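Long-range contacts in attaching and effacing protein, pathogenesis factor (Escherichia coli, PDB 4E9L), which is an adhesin of the intimin/invasin family, probably helping Escherichia coli attach to host surfaces; this fragment is a string of immunoglobulin-like domains: residues S299-D304 with L316-K321; S376-V381 with A388-L393. All blocks are in the same frame, centred on the assembly; numbering follows the deposited sequence.

Interaction 1. Residues S299-D304 with L316-K321; sequences STLVAD and LTFTMK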
loop_
_atom_site.group_PDB
_atom_site.type_symbol
_atom_site.label_atom_id
_atom_site.label_comp_id
_atom_site.label_asym_id
_atom_site.label_seq_id
_atom_site.Cartn_x
_atom_site.Cartn_y
_atom_site.Cartn_z
ATOM N N SER A 299 21.851 -25.867 -1.114
ATOM C CA SER A 299 23.147 -25.200 -1.050
ATOM C C SER A 299 24.261 -26.216 -0.848
ATOM O O SER A 299 23.982 -27.309 -0.347
ATOM C CB SER A 299 23.117 -24.142 0.038
ATOM O OG SER A 299 22.196 -23.122 -0.337
ATOM N N THR A 300 25.498 -25.904 -1.306
ATOM C CA THR A 300 26.633 -26.845 -1.204
ATOM C C THR A 300 27.918 -26.160 -0.753
ATOM O O THR A 300 28.140 -25.007 -1.061
ATOM C CB THR A 300 26.901 -27.574 -2.553
ATOM O OG1 THR A 300 27.270 -26.634 -3.568
ATOM C CG2 THR A 300 25.721 -28.430 -3.035
ATOM N N LEU A 301 28.796 -26.915 -0.073
ATOM C CA LEU A 301 30.104 -26.458 0.346
ATOM C C LEU A 301 31.104 -27.540 -0.025
ATOM O O LEU A 301 30.921 -28.687 0.367
ATOM C CB LEU A 301 30.162 -26.187 1.867
ATOM C CG LEU A 301 31.542 -25.692 2.375
ATOM C CD1 LEU A 301 31.884 -24.281 1.797
ATOM C CD2 LEU A 301 31.599 -25.673 3.882
ATOM N N VAL A 302 32.136 -27.187 -0.789
ATOM C CA VAL A 302 33.231 -28.105 -1.178
ATOM C C VAL A 302 34.573 -27.421 -0.850
ATOM O O VAL A 302 34.609 -26.201 -0.742
ATOM C CB VAL A 302 33.170 -28.539 -2.684
ATOM C CG1 VAL A 302 31.870 -29.280 -3.010
ATOM C CG2 VAL A 302 33.352 -27.351 -3.629
ATOM N N ALA A 303 35.674 -28.198 -0.776
ATOM C CA ALA A 303 37.032 -27.710 -0.570
ATOM C C ALA A 303 37.847 -28.208 -1.756
ATOM O O ALA A 303 37.397 -29.147 -2.413
ATOM C CB ALA A 303 37.591 -28.277 0.738
ATOM N N ASP A 304 38.990 -27.573 -2.080
ATOM C CA ASP A 304 39.850 -28.033 -3.184
ATOM C C ASP A 304 40.735 -29.251 -2.775
ATOM O O ASP A 304 41.367 -29.873 -3.623
ATOM C CB ASP A 304 40.695 -26.878 -3.784
ATOM C CG ASP A 304 41.719 -26.235 -2.856
ATOM O OD1 ASP A 304 42.068 -26.850 -1.839
ATOM O OD2 ASP A 304 42.245 -25.160 -3.204
ATOM N N LEU A 316 37.635 -22.886 -0.082
ATOM C CA LEU A 316 36.261 -23.332 0.147
ATOM C C LEU A 316 35.409 -22.689 -0.929
ATOM O O LEU A 316 35.592 -21.500 -1.209
ATOM C CB LEU A 316 35.742 -22.866 1.547
ATOM C CG LEU A 316 36.497 -23.399 2.763
ATOM C CD1 LEU A 316 35.824 -22.932 4.065
ATOM C CD2 LEU A 316 36.658 -24.933 2.706
ATOM N N THR A 317 34.488 -23.460 -1.534
ATOM C CA THR A 317 33.540 -22.946 -2.535
ATOM C C THR A 317 32.140 -23.214 -2.024
ATOM O O THR A 317 31.734 -24.372 -1.880
ATOM C CB THR A 317 33.789 -23.503 -3.955
ATOM O OG1 THR A 317 35.112 -23.170 -4.362
ATOM C CG2 THR A 317 32.813 -22.904 -4.993
ATOM N N PHE A 318 31.421 -22.129 -1.710
ATOM C CA PHE A 318 30.083 -22.184 -1.158
ATOM C C PHE A 318 29.069 -21.695 -2.187
ATOM O O PHE A 318 29.163 -20.554 -2.632
ATOM C CB PHE A 318 30.018 -21.408 0.170
ATOM C CG PHE A 318 28.633 -21.278 0.755
ATOM C CD1 PHE A 318 27.888 -22.408 1.090
ATOM C CD2 PHE A 318 28.048 -20.027 0.922
ATOM C CE1 PHE A 318 26.593 -22.289 1.601
ATOM C CE2 PHE A 318 26.740 -19.909 1.421
ATOM C CZ PHE A 318 26.020 -21.044 1.745
ATOM N N THR A 319 28.139 -22.598 -2.615
ATOM C CA THR A 319 27.108 -22.283 -3.620
ATOM C C THR A 319 25.808 -22.160 -2.874
ATOM O O THR A 319 25.372 -23.110 -2.232
ATOM C CB THR A 319 27.055 -23.356 -4.719
ATOM O OG1 THR A 319 28.304 -23.342 -5.396
ATOM C CG2 THR A 319 25.916 -23.116 -5.732
ATOM N N MET A 320 25.212 -20.989 -2.932
ATOM C CA MET A 320 24.004 -20.742 -2.181
ATOM C C MET A 320 22.775 -20.588 -3.082
ATOM O O MET A 320 22.767 -19.767 -4.003
ATOM C CB MET A 320 24.231 -19.527 -1.274
ATOM C CG MET A 320 23.019 -19.082 -0.536
ATOM S SD MET A 320 23.390 -18.137 0.952
ATOM C CE MET A 320 24.271 -16.760 0.317
ATOM N N LYS A 321 21.751 -21.398 -2.812
ATOM C CA LYS A 321 20.492 -21.318 -3.550
ATOM C C LYS A 321 19.277 -21.195 -2.605
ATOM O O LYS A 321 19.360 -21.599 -1.439
ATOM C CB LYS A 321 20.330 -22.547 -4.441
ATOM C CG LYS A 321 21.249 -22.555 -5.657
ATOM C CD LYS A 321 20.952 -23.753 -6.555
ATOM C CE LYS A 321 22.000 -23.944 -7.633
ATOM N NZ LYS A 321 23.196 -24.630 -7.107
HETATM O O HOH W 1 29.929 -25.174 -3.770
#
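Leu301 and Phe318 form a non-hydrogen-bonded pair where outer strand 300-303 runs antiparallel to strand 313-319 in an immunoglobulin-like sheet, the short axes of 300-303 and 316-319 making 165°. Their side chains cross at about a right angle, and Leu301 CD1 approaches Phe318 CB to 3.8 Å. With CG of Leu301 anti to the backbone N, a chi2 of 66° directs CD1 back over the partner strand. The same methyl touches Leu316 CB at 4.1 Å, and Ala303 CB meets Leu316 CD2 at 4.0 Å. Leu391, Val377 and Pro379 of the second sheet pack against Leu301 on this face.

The opposite face, bearing Thr300, Val302, Thr317 and Thr319, is more open to solvent. Thr300 and Thr319 lie side by side, yet their OG1 atoms stand 3.9 Å apart; one water bonds to both hydroxyls and donates to Thr317 O over 2.7 Å. That carbonyl also accepts from Val302 N, one of four main-chain hydrogen bonds joining the strands. Past the regular pairing, Lys321 N donates to Ser299 OG at 3.0 Å and a nearly straight 167°, while the hydroxyl is also bonded to Ser295 O.

The chemistry thus differs by face: the inner one is apolar, whereas the outer mixes threonine hydroxyls with methyls and has a water bound to its polar atoms, as suits a sheet with one wet surface.

Interaction 2. Residues S376-V381 with A388-L393; sequences SVMPRV and AQPLVL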
loop_
_atom_site.group_PDB
_atom_site.type_symbol
_atom_site.label_atom_id
_atom_site.label_comp_id
_atom_site.label_asym_id
_atom_site.label_seq_id
_atom_site.Cartn_x
_atom_site.Cartn_y
_atom_site.Cartn_z
ATOM N N SER A 376 34.833 -31.016 10.893
ATOM C CA SER A 376 33.491 -30.771 10.383
ATOM C C SER A 376 33.360 -29.250 10.199
ATOM O O SER A 376 33.617 -28.490 11.141
ATOM C CB SER A 376 32.450 -31.343 11.344
ATOM O OG SER A 376 31.190 -30.704 11.249
ATOM N N VAL A 377 33.037 -28.809 8.974
ATOM C CA VAL A 377 32.929 -27.389 8.653
ATOM C C VAL A 377 31.468 -27.034 8.317
ATOM O O VAL A 377 30.934 -27.505 7.304
ATOM C CB VAL A 377 33.920 -26.991 7.508
ATOM C CG1 VAL A 377 33.821 -25.512 7.177
ATOM C CG2 VAL A 377 35.358 -27.348 7.855
ATOM N N MET A 378 30.842 -26.195 9.152
ATOM C CA MET A 378 29.457 -25.807 8.930
ATOM C C MET A 378 29.363 -24.343 8.532
ATOM O O MET A 378 29.589 -23.455 9.370
ATOM C CB MET A 378 28.550 -26.155 10.136
ATOM C CG MET A 378 27.076 -25.707 9.971
ATOM S SD MET A 378 26.210 -26.284 8.463
ATOM C CE MET A 378 26.016 -28.064 8.852
ATOM N N PRO A 379 29.073 -24.066 7.238
ATOM C CA PRO A 379 28.920 -22.671 6.811
ATOM C C PRO A 379 27.685 -22.062 7.485
ATOM O O PRO A 379 26.715 -22.774 7.821
ATOM C CB PRO A 379 28.741 -22.773 5.297
ATOM C CG PRO A 379 28.140 -24.106 5.081
ATOM C CD PRO A 379 28.768 -24.995 6.127
ATOM N N ARG A 380 27.742 -20.754 7.688
ATOM C CA ARG A 380 26.687 -19.996 8.342
ATOM C C ARG A 380 26.307 -18.794 7.501
ATOM O O ARG A 380 27.185 -18.093 6.971
ATOM C CB ARG A 380 27.171 -19.524 9.738
ATOM C CG ARG A 380 27.201 -20.619 10.788
ATOM C CD ARG A 380 25.825 -20.719 11.409
ATOM N NE ARG A 380 25.700 -21.854 12.315
ATOM C CZ ARG A 380 25.742 -21.760 13.636
ATOM N NH1 ARG A 380 25.915 -20.579 14.219
ATOM N NH2 ARG A 380 25.617 -22.848 14.388
ATOM N N VAL A 381 24.996 -18.538 7.406
ATOM C CA VAL A 381 24.451 -17.391 6.661
ATOM C C VAL A 381 23.325 -16.831 7.542
ATOM O O VAL A 381 22.396 -17.567 7.874
ATOM C CB VAL A 381 23.951 -17.782 5.231
ATOM C CG1 VAL A 381 23.235 -16.617 4.563
ATOM C CG2 VAL A 381 25.091 -18.264 4.341
ATOM N N ALA A 388 22.936 -28.759 4.370
ATOM C CA ALA A 388 22.232 -29.838 5.088
ATOM C C ALA A 388 23.194 -30.607 6.030
ATOM O O ALA A 388 22.850 -30.891 7.188
ATOM C CB ALA A 388 21.595 -30.804 4.093
ATOM N N GLN A 389 24.379 -30.943 5.519
ATOM C CA GLN A 389 25.397 -31.700 6.260
ATOM C C GLN A 389 26.737 -30.982 6.153
ATOM O O GLN A 389 27.058 -30.465 5.083
ATOM C CB GLN A 389 25.504 -33.153 5.729
ATOM C CG GLN A 389 24.283 -34.042 6.079
ATOM C CD GLN A 389 24.008 -34.129 7.569
ATOM O OE1 GLN A 389 22.863 -34.077 8.030
ATOM N NE2 GLN A 389 25.055 -34.236 8.360
ATOM N N PRO A 390 27.579 -30.992 7.207
ATOM C CA PRO A 390 28.831 -30.229 7.124
ATOM C C PRO A 390 29.830 -30.809 6.150
ATOM O O PRO A 390 29.761 -31.991 5.812
ATOM C CB PRO A 390 29.370 -30.274 8.562
ATOM C CG PRO A 390 28.774 -31.532 9.138
ATOM C CD PRO A 390 27.386 -31.553 8.563
ATOM N N LEU A 391 30.746 -29.964 5.688
ATOM C CA LEU A 391 31.826 -30.425 4.857
ATOM C C LEU A 391 32.743 -31.172 5.847
ATOM O O LEU A 391 33.005 -30.677 6.949
ATOM C CB LEU A 391 32.544 -29.221 4.221
ATOM C CG LEU A 391 33.953 -29.457 3.657
ATOM C CD1 LEU A 391 33.952 -30.437 2.511
ATOM C CD2 LEU A 391 34.570 -28.159 3.226
ATOM N N VAL A 392 33.163 -32.372 5.485
ATOM C CA VAL A 392 34.016 -33.175 6.367
ATOM C C VAL A 392 35.400 -33.292 5.746
ATOM O O VAL A 392 35.540 -33.767 4.625
ATOM C CB VAL A 392 33.395 -34.557 6.688
ATOM C CG1 VAL A 392 34.356 -35.422 7.521
ATOM C CG2 VAL A 392 32.028 -34.410 7.380
ATOM N N LEU A 393 36.412 -32.841 6.465
ATOM C CA LEU A 393 37.793 -32.950 6.018
ATOM C C LEU A 393 38.570 -33.878 6.966
ATOM O O LEU A 393 38.213 -34.006 8.141
ATOM C CB LEU A 393 38.480 -31.559 5.964
ATOM C CG LEU A 393 37.804 -30.453 5.134
ATOM C CD1 LEU A 393 38.537 -29.110 5.298
ATOM C CD2 LEU A 393 37.713 -30.823 3.651
#
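Met378 starts extended, with CG anti to the backbone N, then folds at chi2 (54°) and chi3 (71°), and these two turns swing its terminal methyl back to Pro390. CE ends 3.7 Å from Pro390 N and 3.8 Å from Pro390 CD, so the methyl meets the proline ring at its nitrogen end. The contact belongs to one sheet of a bacterial immunoglobulin-like beta sandwich, in which strand 373-381 lies antiparallel to strand 391-395; the short axes of 376-378 and 391-393 make 152°.

Only one hydrogen-bonded pair joins the segments. Val377 N donates to Leu391 O at 2.8 Å, and Leu391 N returns a bond to Val377 O at 2.9 Å, its donor tilted from the carbonyl plane. Two further carbons approach the same acceptors: Ser376 CA lies 3.5 Å from Leu391 O, and Pro390 CB lies 3.4 Å from Val377 O. Regular pairing ends at Val377 and Leu391; Met378 and Pro390 come next, then Pro379 and Gln389. Pro379 N has no hydrogen to donate, and its main-chain bond with Ala386 must use its carbonyl as acceptor. Across the sheet the other edge of strand 373-381 is occupied by strand 337-339, through bonds of Ser376 to Ser339 and Met378 to Val337.

The two faces differ in character. Met378 and Pro390 are partly exposed, whereas the buried Val377 and its partner Leu391 point into the sandwich, where Leu391 also packs on Leu301, Ala303 and Leu316 of the facing sheet. Val377 and Leu391 touch at their beta carbons, CB to CB 4.2 Å, and Val377 CG2 extends the apolar row to Leu393 CD1 at 4.4 Å.

In the fold
Both contacts lie in the last immunoglobulin-like domain of the modelled chain, about 40 Å from the chain's centre, with their own centres 9 Å apart. They follow in series: interaction 1 pairs the first two strands of the domain, interaction 2 two of its last. Each belongs to a different antiparallel sheet, and the sheets meet face to face. Leu301 CD2 touches Leu391 CB at 3.7 Å and also packs on Pro379, while Phe318 CE2 lies 3.7 Å from Val381 CG2, a methyl that Met320 SD reaches too. The sandwich core thereby brings the beginning and end of the domain's sequence together, consistent with a compact module in a rod-like adhesin.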